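Local coordinates for putative Nitroreductase (Anabaena variabilis ATCC 29413, PDB 3EO7), which binds flavin mononucleotide and probably acts as an FMN-dependent oxidoreductase of the nitroreductase family, at residues W33-V38 with V169-A174; I49-Y54 with H133-Y138; Q69-L74 with T118-P123; Y177-Y182 with G268-Y273. All blocks are in the same frame, centred on the assembly; numbering follows the deposited sequence. Where two conformers were deposited one is given.

Contact 1 of 4, residues W33-V38 with V169-A174; sequences WAKQPV and VFYRSA
Apolar packing carries most of this surface contact, in which the loop between helix 9-16 and strand 47-50 lies against the first turn of helix 170-177. Pro37 is the central residue: its ring carbon CG sits 3.8 Å from CD2 of Tyr171 and equally near CA of Arg172, so the pyrrolidine ring bears on both a side chain and the helix backbone. Tyr171 holds its CG anti to the backbone N (chi1 -169°), which sends the phenol out from the helix toward the loop, where it crosses the Pro37 and Lys35 side chains at about a right angle. The aliphatic part of Lys35 lies across the tip of this phenol, with Lys35 CD 3.2 Å from Tyr171 OH. The carbonyl O of Lys35 lies near the ring plane, at the edge, 3.6 Å from Tyr171 CE2. An alanine at Tyr171 would remove this ring and would probably leave Pro37 CG and the Lys35 chain with much less to pack against.

The polar link runs through water. One molecule donates to Val38 O at 2.7 Å and accepts from Arg172 NE at 2.9 Å, lying in the guanidinium plane at its edge. Val169 CG2 sits over the centre of one guanidinium face, while NH1 is engaged by a salt bridge to Glu110 and a hydrogen bond to Tyr107 O. With the arginine chain extended and its far end so held, NE takes up the water leading to Val38, and no direct hydrogen bond joins the segments: they meet through hydrocarbon and one bridging water.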
# COMPACT_ATOMS: atom_id res chain seq x y z
N TRP A 33 -16.54 -21.19 4.91
CA TRP A 33 -17.49 -20.09 5.15
C TRP A 33 -17.90 -19.98 6.64
O TRP A 33 -18.01 -18.89 7.18
CB TRP A 33 -18.72 -20.27 4.32
CG TRP A 33 -18.44 -20.57 2.92
CD1 TRP A 33 -18.41 -21.81 2.34
CD2 TRP A 33 -18.14 -19.63 1.89
NE1 TRP A 33 -18.10 -21.70 1.01
CE2 TRP A 33 -17.95 -20.37 0.70
CE3 TRP A 33 -18.03 -18.24 1.85
CZ2 TRP A 33 -17.65 -19.76 -0.52
CZ3 TRP A 33 -17.74 -17.63 0.63
CH2 TRP A 33 -17.54 -18.39 -0.52
N ALA A 34 -18.09 -21.11 7.31
CA ALA A 34 -18.41 -21.06 8.75
C ALA A 34 -17.43 -20.13 9.46
O ALA A 34 -17.73 -19.57 10.51
CB ALA A 34 -18.36 -22.47 9.37
N LYS A 35 -16.24 -19.99 8.88
CA LYS A 35 -15.20 -19.17 9.43
C LYS A 35 -14.88 -17.85 8.70
O LYS A 35 -13.88 -17.25 9.05
CB LYS A 35 -13.88 -19.97 9.49
CG LYS A 35 -13.65 -20.88 10.70
CD LYS A 35 -12.12 -21.23 10.73
CE LYS A 35 -11.60 -21.93 11.99
NZ LYS A 35 -10.07 -22.08 11.92
N GLN A 36 -15.68 -17.40 7.70
CA GLN A 36 -15.32 -16.14 7.01
C GLN A 36 -15.26 -15.07 8.07
O GLN A 36 -16.20 -14.91 8.85
CB GLN A 36 -16.22 -15.64 5.87
CG GLN A 36 -15.60 -14.34 5.22
CD GLN A 36 -16.39 -13.73 4.07
OE1 GLN A 36 -17.46 -14.22 3.72
NE2 GLN A 36 -15.85 -12.66 3.47
N PRO A 37 -14.13 -14.39 8.14
CA PRO A 37 -13.96 -13.37 9.16
C PRO A 37 -14.84 -12.14 9.00
O PRO A 37 -15.20 -11.73 7.89
CB PRO A 37 -12.49 -12.96 8.99
CG PRO A 37 -11.88 -13.98 8.15
CD PRO A 37 -12.94 -14.57 7.32
N VAL A 38 -15.11 -11.53 10.15
CA VAL A 38 -15.77 -10.23 10.22
C VAL A 38 -14.57 -9.27 10.31
O VAL A 38 -13.74 -9.38 11.20
CB VAL A 38 -16.70 -10.11 11.45
CG1 VAL A 38 -17.24 -8.70 11.54
CG2 VAL A 38 -17.86 -11.12 11.32
N VAL A 169 -4.36 -8.24 10.51
CA VAL A 169 -5.05 -9.37 11.18
C VAL A 169 -4.96 -10.47 10.11
O VAL A 169 -5.69 -10.49 9.09
CB VAL A 169 -6.51 -9.04 11.57
CG1 VAL A 169 -7.15 -10.25 12.19
CG2 VAL A 169 -6.56 -7.83 12.53
N PHE A 170 -4.01 -11.37 10.32
CA PHE A 170 -3.61 -12.30 9.27
C PHE A 170 -4.72 -13.13 8.66
O PHE A 170 -4.81 -13.25 7.43
CB PHE A 170 -2.52 -13.24 9.78
CG PHE A 170 -1.37 -12.52 10.45
CD1 PHE A 170 -0.60 -11.57 9.75
CD2 PHE A 170 -1.05 -12.80 11.75
CE1 PHE A 170 0.45 -10.92 10.38
CE2 PHE A 170 -0.00 -12.14 12.37
CZ PHE A 170 0.73 -11.21 11.68
N TYR A 171 -5.55 -13.70 9.53
CA TYR A 171 -6.58 -14.61 9.05
C TYR A 171 -7.59 -13.95 8.13
O TYR A 171 -8.23 -14.64 7.33
CB TYR A 171 -7.27 -15.29 10.21
CG TYR A 171 -8.18 -16.43 9.77
CD1 TYR A 171 -7.62 -17.58 9.20
CD2 TYR A 171 -9.54 -16.36 9.92
CE1 TYR A 171 -8.42 -18.62 8.80
CE2 TYR A 171 -10.34 -17.41 9.52
CZ TYR A 171 -9.77 -18.54 8.98
OH TYR A 171 -10.53 -19.60 8.55
N ARG A 172 -7.78 -12.63 8.26
CA ARG A 172 -8.73 -11.95 7.39
C ARG A 172 -8.42 -12.24 5.90
O ARG A 172 -9.35 -12.44 5.10
CB ARG A 172 -8.74 -10.45 7.67
CG ARG A 172 -9.37 -10.09 9.00
CD ARG A 172 -9.41 -8.57 9.09
NE ARG A 172 -9.88 -8.16 10.38
CZ ARG A 172 -9.84 -6.92 10.84
NH1 ARG A 172 -9.37 -5.95 10.06
NH2 ARG A 172 -10.25 -6.65 12.09
N SER A 173 -7.14 -12.27 5.55
CA SER A 173 -6.71 -12.57 4.18
C SER A 173 -6.41 -14.05 4.00
O SER A 173 -6.78 -14.64 2.99
CB SER A 173 -5.50 -11.73 3.77
OG SER A 173 -5.85 -10.37 3.70
N ALA A 174 -5.78 -14.67 5.01
CA ALA A 174 -5.38 -16.09 4.91
C ALA A 174 -6.58 -17.03 4.73
O ALA A 174 -6.46 -18.13 4.18
CB ALA A 174 -4.51 -16.51 6.13
O HOH W 1 -11.22 -10.25 11.87

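Contact 2 of 4, residues I49-Y54 with H133-Y138; sequences IDLKPY and HSLIHY. With ACT (acetate ion), chain F.
An outermost strand of the seven-stranded antiparallel sheet, 47-50, pairs here with strand 134-139 and then turns off the sheet through an Asx turn, opposite a G1 beta bulge that His133 and Ser134 form with Gln129. Ile49 and Leu135 make an antiparallel hydrogen-bonded pair: Ile49 N reaches Leu135 O at 2.7 Å, nearly straight and nearly along the C=O axis, and Leu135 N returns to Ile49 O at 3.0 Å. Asp50 and Ser134 follow as a non-hydrogen-bonded pair. Beyond the strand end, Leu51 N still donates to His133 O at 3.0 Å.

Leu51 and Leu135 meet on the same side as Ile49, Leu51 CD1 lying 4.0 Å from Leu135 CG. The imidazole of His133, its CG anti to the backbone N, crosses Leu51 at about a right angle, so that Leu51 CB makes a CH-pi contact over one face, 3.7 Å from the ring centroid. The ring is fixed at both nitrogens, ND1 by Tyr128 OH and NE2 by Ser75 OG.

Asp50 OD1 takes bonds from opposite sides of its carboxylate plane, Lys52 N at 2.9 Å on one and Lys52 NZ at 2.8 Å on the other, the latter a salt bridge made possible by the doubly bent lysine chain. Lys52 NZ also donates to Thr132 O. An alanine at Asp50 would remove the acceptor of both bonds and would probably loosen the turn. Backbone pairing thus holds the strand in place, while one carboxylate oxygen, bonded from both sides, ties the turn together where the chain leaves the sheet.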
# COMPACT_ATOMS: atom_id res chain seq x y z
N ILE A 49 -15.19 7.59 20.90
CA ILE A 49 -15.19 8.98 20.48
C ILE A 49 -15.81 9.01 19.08
O ILE A 49 -15.26 8.48 18.14
CB ILE A 49 -13.79 9.57 20.40
CG1 ILE A 49 -13.06 9.41 21.74
CG2 ILE A 49 -13.86 11.04 19.95
CD1 ILE A 49 -11.67 10.02 21.73
N ASP A 50 -16.98 9.63 18.95
CA ASP A 50 -17.66 9.70 17.67
C ASP A 50 -17.05 10.78 16.82
O ASP A 50 -17.08 11.95 17.20
CB ASP A 50 -19.14 10.01 17.92
CG ASP A 50 -19.98 10.06 16.65
OD1 ASP A 50 -19.48 9.77 15.53
OD2 ASP A 50 -21.17 10.42 16.81
N LEU A 51 -16.54 10.41 15.65
CA LEU A 51 -15.90 11.37 14.76
C LEU A 51 -16.83 11.94 13.71
O LEU A 51 -16.47 12.84 12.97
CB LEU A 51 -14.69 10.75 14.07
CG LEU A 51 -13.53 10.30 14.97
CD1 LEU A 51 -12.53 9.48 14.18
CD2 LEU A 51 -12.87 11.50 15.63
N LYS A 52 -18.02 11.37 13.59
CA LYS A 52 -18.96 11.81 12.57
C LYS A 52 -19.38 13.28 12.64
O LYS A 52 -19.50 13.93 11.60
CB LYS A 52 -20.19 10.89 12.54
CG LYS A 52 -19.86 9.49 12.06
CD LYS A 52 -21.06 8.59 11.96
CE LYS A 52 -21.75 8.37 13.29
NZ LYS A 52 -20.90 7.69 14.32
N PRO A 53 -19.63 13.82 13.85
CA PRO A 53 -19.98 15.26 13.91
C PRO A 53 -18.96 16.21 13.30
O PRO A 53 -19.31 17.35 12.96
CB PRO A 53 -20.14 15.52 15.40
CG PRO A 53 -20.53 14.18 15.96
CD PRO A 53 -19.68 13.21 15.19
N TYR A 54 -17.73 15.75 13.10
CA TYR A 54 -16.67 16.60 12.56
C TYR A 54 -16.37 16.35 11.10
O TYR A 54 -15.48 16.98 10.53
CB TYR A 54 -15.40 16.42 13.40
CG TYR A 54 -15.66 16.62 14.85
CD1 TYR A 54 -15.78 17.91 15.38
CD2 TYR A 54 -15.79 15.53 15.71
CE1 TYR A 54 -16.01 18.12 16.72
CE2 TYR A 54 -16.06 15.73 17.07
CZ TYR A 54 -16.15 17.03 17.56
OH TYR A 54 -16.41 17.25 18.88
N HIS A 133 -17.28 5.11 12.23
CA HIS A 133 -16.40 6.28 12.12
C HIS A 133 -16.18 6.87 13.53
O HIS A 133 -16.51 8.04 13.84
CB HIS A 133 -16.88 7.34 11.13
CG HIS A 133 -15.86 8.41 10.89
ND1 HIS A 133 -14.55 8.12 10.56
CD2 HIS A 133 -15.94 9.76 10.95
CE1 HIS A 133 -13.88 9.25 10.43
NE2 HIS A 133 -14.69 10.26 10.68
N SER A 134 -15.64 6.02 14.39
CA SER A 134 -15.33 6.37 15.76
C SER A 134 -13.98 5.79 16.15
O SER A 134 -13.43 4.97 15.44
CB SER A 134 -16.39 5.81 16.71
OG SER A 134 -16.54 4.40 16.60
N LEU A 135 -13.47 6.27 17.28
CA LEU A 135 -12.27 5.76 17.90
C LEU A 135 -12.69 5.16 19.24
O LEU A 135 -13.50 5.76 19.98
CB LEU A 135 -11.26 6.88 18.17
CG LEU A 135 -10.54 7.45 16.97
CD1 LEU A 135 -9.78 8.71 17.45
CD2 LEU A 135 -9.61 6.45 16.32
N ILE A 136 -12.21 3.96 19.55
CA ILE A 136 -12.44 3.38 20.86
C ILE A 136 -11.14 3.51 21.62
O ILE A 136 -10.11 2.96 21.21
CB ILE A 136 -12.89 1.93 20.82
CG1 ILE A 136 -14.22 1.82 20.06
CG2 ILE A 136 -13.01 1.38 22.26
CD1 ILE A 136 -14.62 0.42 19.71
N HIS A 137 -11.20 4.29 22.70
CA HIS A 137 -10.06 4.54 23.56
C HIS A 137 -10.01 3.37 24.52
O HIS A 137 -10.66 3.36 25.55
CB HIS A 137 -10.25 5.86 24.26
CG HIS A 137 -9.05 6.36 25.00
ND1 HIS A 137 -9.15 7.30 26.01
CD2 HIS A 137 -7.74 6.06 24.89
CE1 HIS A 137 -7.93 7.58 26.46
NE2 HIS A 137 -7.06 6.83 25.81
N TYR A 138 -9.25 2.35 24.15
CA TYR A 138 -9.26 1.13 24.94
C TYR A 138 -8.19 1.04 26.00
O TYR A 138 -8.20 0.10 26.76
CB TYR A 138 -9.24 -0.09 24.06
CG TYR A 138 -7.99 -0.37 23.28
CD1 TYR A 138 -7.82 0.15 22.00
CD2 TYR A 138 -7.03 -1.26 23.76
CE1 TYR A 138 -6.67 -0.14 21.25
CE2 TYR A 138 -5.87 -1.55 23.02
CZ TYR A 138 -5.70 -0.98 21.76
OH TYR A 138 -4.59 -1.28 20.98
C ACT F . -15.01 15.15 21.29
O ACT F . -15.84 15.20 20.34
OXT ACT F . -14.03 14.43 21.07
CH3 ACT F . -15.16 15.89 22.59

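Contact 3 of 4, residues Q69-L74 with T118-P123; sequences QWWQRL and TPLLSP
Helix 66-82 packs here against the turn between strands 109-115 and 124-129, neighbours in the seven-stranded sheet. The turn contains an ST motif: Thr118 OG1 accepts from Leu121 N at 2.8 Å and weakly from Leu120 N, while Thr118 N donates to Leu121 O. So braced, it offers two consecutive leucines to two consecutive tryptophans.

Trp70 extends its indole with CG anti to the backbone N (chi1 -174°), whereas Trp71 has CG beside its backbone N (chi1 -77°). The two rings meet edge on face, Trp70 CZ3 standing 3.6 Å above the centre of the Trp71 ring. Leu120 slides past both indoles in the opposite direction, and its CD1 comes to 3.7 Å from Trp70 CB. Leu121 serves the far ends with its two branches: CD1 lies 3.7 Å from Trp71 CH2, and CD2 is 4.1 Å from Trp70 CH2. The benzo edge of Trp71 also receives a backbone atom, Leu120 O, 3.3 Å from CZ2 and close to the ring plane.

Trp70 NE1 is bonded to Tyr205 OH. A water in the Trp71 plane donates to Leu120 O at 2.7 Å and accepts only a weak bond from Trp71 NE1. Since no direct hydrogen bond crosses the interface, the fit rests mainly on leucine methyls and indole carbons, while Thr118 OG1 takes up the N-H groups of Leu120 and Leu121.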
# COMPACT_ATOMS: atom_id res chain seq x y z
N GLN A 69 -11.99 22.43 15.08
CA GLN A 69 -11.19 22.42 13.85
C GLN A 69 -10.17 21.29 13.95
O GLN A 69 -9.91 20.62 12.96
CB GLN A 69 -10.47 23.74 13.62
CG GLN A 69 -11.40 24.93 13.38
CD GLN A 69 -10.67 26.26 13.47
OE1 GLN A 69 -9.48 26.34 13.14
NE2 GLN A 69 -11.36 27.29 13.93
N TRP A 70 -9.63 21.04 15.14
CA TRP A 70 -8.67 19.95 15.27
C TRP A 70 -9.34 18.59 15.05
O TRP A 70 -8.86 17.77 14.26
CB TRP A 70 -7.92 19.98 16.61
CG TRP A 70 -6.90 18.93 16.53
CD1 TRP A 70 -5.73 18.96 15.80
CD2 TRP A 70 -7.02 17.59 17.04
NE1 TRP A 70 -5.11 17.72 15.85
CE2 TRP A 70 -5.86 16.88 16.63
CE3 TRP A 70 -7.97 16.93 17.82
CZ2 TRP A 70 -5.64 15.55 16.99
CZ3 TRP A 70 -7.75 15.63 18.17
CH2 TRP A 70 -6.60 14.95 17.76
N TRP A 71 -10.47 18.38 15.71
CA TRP A 71 -11.19 17.11 15.57
C TRP A 71 -11.62 16.89 14.12
O TRP A 71 -11.62 15.76 13.67
CB TRP A 71 -12.37 17.02 16.52
CG TRP A 71 -11.98 16.72 17.95
CD1 TRP A 71 -11.96 17.58 19.00
CD2 TRP A 71 -11.47 15.47 18.44
NE1 TRP A 71 -11.52 16.93 20.14
CE2 TRP A 71 -11.21 15.64 19.82
CE3 TRP A 71 -11.27 14.22 17.86
CZ2 TRP A 71 -10.73 14.61 20.61
CZ3 TRP A 71 -10.79 13.19 18.65
CH2 TRP A 71 -10.52 13.40 20.01
N GLN A 72 -12.01 17.95 13.41
CA GLN A 72 -12.37 17.85 11.98
C GLN A 72 -11.21 17.30 11.16
O GLN A 72 -11.40 16.47 10.28
CB GLN A 72 -12.76 19.19 11.37
CG GLN A 72 -14.14 19.71 11.71
CD GLN A 72 -14.37 21.15 11.23
OE1 GLN A 72 -13.77 21.58 10.23
NE2 GLN A 72 -15.22 21.89 11.94
N ARG A 73 -10.01 17.77 11.45
CA ARG A 73 -8.83 17.30 10.73
C ARG A 73 -8.58 15.81 11.00
O ARG A 73 -8.34 15.06 10.06
CB ARG A 73 -7.60 18.13 11.11
CG ARG A 73 -7.70 19.61 10.74
CD ARG A 73 -6.59 20.39 11.43
NE ARG A 73 -5.29 20.02 10.87
CZ ARG A 73 -4.12 20.20 11.46
NH1 ARG A 73 -4.06 20.71 12.70
NH2 ARG A 73 -3.02 19.83 10.85
N LEU A 74 -8.65 15.38 12.26
CA LEU A 74 -8.43 13.95 12.58
C LEU A 74 -9.54 13.07 11.95
O LEU A 74 -9.29 12.00 11.39
CB LEU A 74 -8.40 13.71 14.11
CG LEU A 74 -8.13 12.23 14.50
CD1 LEU A 74 -6.75 11.77 13.97
CD2 LEU A 74 -8.27 12.04 16.04
N THR A 118 -2.60 15.04 24.86
CA THR A 118 -2.70 16.46 24.55
C THR A 118 -3.93 16.99 25.24
O THR A 118 -4.74 16.21 25.75
CB THR A 118 -2.85 16.67 23.02
OG1 THR A 118 -4.17 16.33 22.57
CG2 THR A 118 -1.82 15.84 22.25
N PRO A 119 -4.13 18.32 25.23
CA PRO A 119 -5.32 18.84 25.91
C PRO A 119 -6.60 18.39 25.22
O PRO A 119 -7.64 18.41 25.84
CB PRO A 119 -5.15 20.38 25.83
CG PRO A 119 -3.74 20.61 25.40
CD PRO A 119 -3.33 19.39 24.62
N LEU A 120 -6.52 17.97 23.95
CA LEU A 120 -7.72 17.45 23.27
C LEU A 120 -7.82 15.93 23.22
O LEU A 120 -8.94 15.39 23.22
CB LEU A 120 -7.81 18.00 21.85
CG LEU A 120 -8.24 19.46 21.72
CD1 LEU A 120 -8.45 19.77 20.25
CD2 LEU A 120 -9.52 19.74 22.50
N LEU A 121 -6.67 15.24 23.17
CA LEU A 121 -6.65 13.77 22.99
C LEU A 121 -5.89 13.08 24.13
O LEU A 121 -4.66 13.09 24.17
CB LEU A 121 -5.99 13.43 21.63
CG LEU A 121 -6.06 11.98 21.16
CD1 LEU A 121 -7.47 11.59 20.88
CD2 LEU A 121 -5.16 11.76 19.92
N SER A 122 -6.65 12.43 25.01
CA SER A 122 -6.09 11.73 26.17
C SER A 122 -5.03 10.76 25.72
O SER A 122 -5.09 10.25 24.60
CB SER A 122 -7.17 10.91 26.90
OG SER A 122 -8.17 11.75 27.38
N PRO A 123 -4.05 10.49 26.58
CA PRO A 123 -3.01 9.56 26.17
C PRO A 123 -3.49 8.14 26.04
O PRO A 123 -4.52 7.76 26.63
CB PRO A 123 -2.02 9.60 27.34
CG PRO A 123 -2.80 10.04 28.49
CD PRO A 123 -3.81 11.00 27.95
O HOH W 2 -11.15 16.98 23.59

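Contact 4 of 4, residues Y177-Y182 with G268-Y273; sequences YEDRAY and GELLKY
Gly268 opens the second segment by donating its backbone N to Asp179 OD2 at 2.7 Å, in a nearly straight bond. At its backbone angles (phi 95°, psi -20°) a CB would collide with the carbonyl O of the residue before, reason enough for a glycine. Leu270 directs CB to the same carboxylate, 3.5 Å from Asp179 OD2, the two side chains crossing at about a right angle. Beyond that crossing, Leu270 packs on Tyr13 and Arg16 of helix 9-16. Leu271, in the first turn of helix 270-276, contributes both backbone and side chain. Its N donates to Asp179 OD1 at 3.1 Å, from well above the carboxylate plane. With CG anti to the backbone N, its side chain reaches the start of helix 181-202: CD1 lies 3.6 Å from Ala181 CB and CG 4.1 Å from Tyr182 CD1. The Tyr182 side chain crosses that of Leu271 at about a right angle, its hydroxyl bonded to His275.

Asp179 thus divides its oxygens between the N-H of Gly268, just ahead of helix 270-276, and that of Leu271 in its first turn. Its probable negative charge would be stabilised there by the helix's amino end, beside a shell of leucine, alanine and tyrosine.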
# COMPACT_ATOMS: atom_id res chain seq x y z
N TYR A 177 -6.54 -16.72 0.96
CA TYR A 177 -5.28 -16.89 0.22
C TYR A 177 -4.25 -17.82 0.86
O TYR A 177 -3.20 -18.10 0.28
CB TYR A 177 -4.65 -15.52 -0.02
CG TYR A 177 -5.52 -14.61 -0.87
CD1 TYR A 177 -5.68 -14.84 -2.23
CD2 TYR A 177 -6.15 -13.51 -0.31
CE1 TYR A 177 -6.49 -14.03 -3.00
CE2 TYR A 177 -6.95 -12.70 -1.08
CZ TYR A 177 -7.11 -12.95 -2.41
OH TYR A 177 -7.92 -12.10 -3.14
N GLU A 178 -4.59 -18.33 2.03
CA GLU A 178 -3.69 -19.21 2.77
C GLU A 178 -2.32 -18.55 2.86
O GLU A 178 -2.26 -17.35 3.17
CB GLU A 178 -3.69 -20.59 2.13
CG GLU A 178 -5.10 -21.23 2.17
CD GLU A 178 -5.13 -22.68 1.65
OE1 GLU A 178 -4.84 -22.91 0.47
OE2 GLU A 178 -5.49 -23.56 2.44
N ASP A 179 -1.23 -19.27 2.61
CA ASP A 179 0.10 -18.66 2.80
C ASP A 179 0.37 -17.49 1.86
O ASP A 179 1.16 -16.60 2.19
CB ASP A 179 1.20 -19.70 2.67
CG ASP A 179 1.23 -20.69 3.82
OD1 ASP A 179 0.88 -20.33 4.97
OD2 ASP A 179 1.58 -21.84 3.51
N ARG A 180 -0.29 -17.46 0.69
CA ARG A 180 -0.11 -16.34 -0.26
C ARG A 180 -0.64 -15.03 0.30
O ARG A 180 -0.38 -13.97 -0.24
CB ARG A 180 -0.85 -16.63 -1.57
CG ARG A 180 -0.39 -17.88 -2.29
CD ARG A 180 -0.89 -17.89 -3.72
NE ARG A 180 -0.28 -18.97 -4.51
CZ ARG A 180 -0.76 -20.19 -4.65
NH1 ARG A 180 -1.87 -20.57 -4.05
NH2 ARG A 180 -0.12 -21.06 -5.43
N ALA A 181 -1.45 -15.11 1.36
CA ALA A 181 -2.01 -13.93 1.99
C ALA A 181 -0.96 -12.89 2.40
O ALA A 181 -1.30 -11.72 2.44
CB ALA A 181 -2.89 -14.27 3.21
N TYR A 182 0.26 -13.30 2.76
CA TYR A 182 1.24 -12.30 3.20
C TYR A 182 1.54 -11.26 2.12
O TYR A 182 1.64 -10.07 2.44
CB TYR A 182 2.52 -12.93 3.73
CG TYR A 182 3.23 -12.07 4.74
CD1 TYR A 182 2.69 -11.87 6.02
CD2 TYR A 182 4.46 -11.48 4.46
CE1 TYR A 182 3.35 -11.09 6.96
CE2 TYR A 182 5.13 -10.72 5.43
CZ TYR A 182 4.58 -10.54 6.66
OH TYR A 182 5.27 -9.80 7.59
N GLY A 268 0.51 -23.86 4.97
CA GLY A 268 -0.46 -23.41 5.99
C GLY A 268 0.22 -22.83 7.21
O GLY A 268 -0.40 -22.10 7.97
N GLU A 269 1.50 -23.17 7.40
CA GLU A 269 2.26 -22.69 8.54
C GLU A 269 3.29 -21.66 8.14
O GLU A 269 3.94 -21.04 8.98
CB GLU A 269 2.95 -23.90 9.17
CG GLU A 269 1.95 -24.98 9.66
CD GLU A 269 2.58 -26.24 10.19
OE1 GLU A 269 3.80 -26.30 10.32
OE2 GLU A 269 1.82 -27.22 10.46
N LEU A 270 3.45 -21.43 6.83
CA LEU A 270 4.48 -20.56 6.33
C LEU A 270 4.24 -19.07 6.55
O LEU A 270 5.20 -18.34 6.83
CB LEU A 270 4.70 -20.88 4.85
CG LEU A 270 5.80 -20.10 4.14
CD1 LEU A 270 7.16 -20.38 4.72
CD2 LEU A 270 5.72 -20.44 2.63
N LEU A 271 3.00 -18.61 6.42
CA LEU A 271 2.70 -17.19 6.62
C LEU A 271 3.12 -16.72 8.03
O LEU A 271 3.86 -15.74 8.16
CB LEU A 271 1.19 -16.92 6.45
CG LEU A 271 0.79 -15.43 6.52
CD1 LEU A 271 -0.47 -15.18 5.70
CD2 LEU A 271 0.61 -14.93 7.95
N LYS A 272 2.69 -17.42 9.08
CA LYS A 272 3.03 -16.97 10.43
C LYS A 272 4.52 -17.16 10.72
O LYS A 272 5.15 -16.30 11.36
CB LYS A 272 2.14 -17.60 11.50
CG LYS A 272 0.70 -17.13 11.39
CD LYS A 272 -0.17 -17.60 12.56
CE LYS A 272 -1.64 -17.31 12.34
NZ LYS A 272 -2.47 -17.60 13.50
N TYR A 273 5.07 -18.28 10.25
CA TYR A 273 6.49 -18.49 10.36
C TYR A 273 7.21 -17.27 9.74
O TYR A 273 8.09 -16.65 10.37
CB TYR A 273 6.93 -19.78 9.67
CG TYR A 273 8.42 -20.02 9.81
CD1 TYR A 273 9.32 -19.48 8.90
CD2 TYR A 273 8.93 -20.79 10.85
CE1 TYR A 273 10.68 -19.65 9.04
CE2 TYR A 273 10.28 -20.99 10.98
CZ TYR A 273 11.17 -20.38 10.08
OH TYR A 273 12.53 -20.58 10.19

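Overall arrangement
Contacts 1 and 4 form one cluster and contacts 2 and 3 another, with the centres of contacts 3 and 4 about 38 Å apart. In the first, Ala174 N of contact 1 lies 3.4 Å from Ala181 CB of contact 4, and Phe170 packs against Leu271, so helix 170-177 is shared between them. In the second, His137 NE2 of contact 2 probably bonds to Pro123 O of contact 3, while Tyr54 packs on Trp71. Along the chain contact 3 is nested within contact 2, itself nested within contact 1. The FMN lies nearest the first cluster, about 11 Å from the Ala181 side chain and 13 Å from that of Arg172; contacts 2 and 3 lie away from the flavin site.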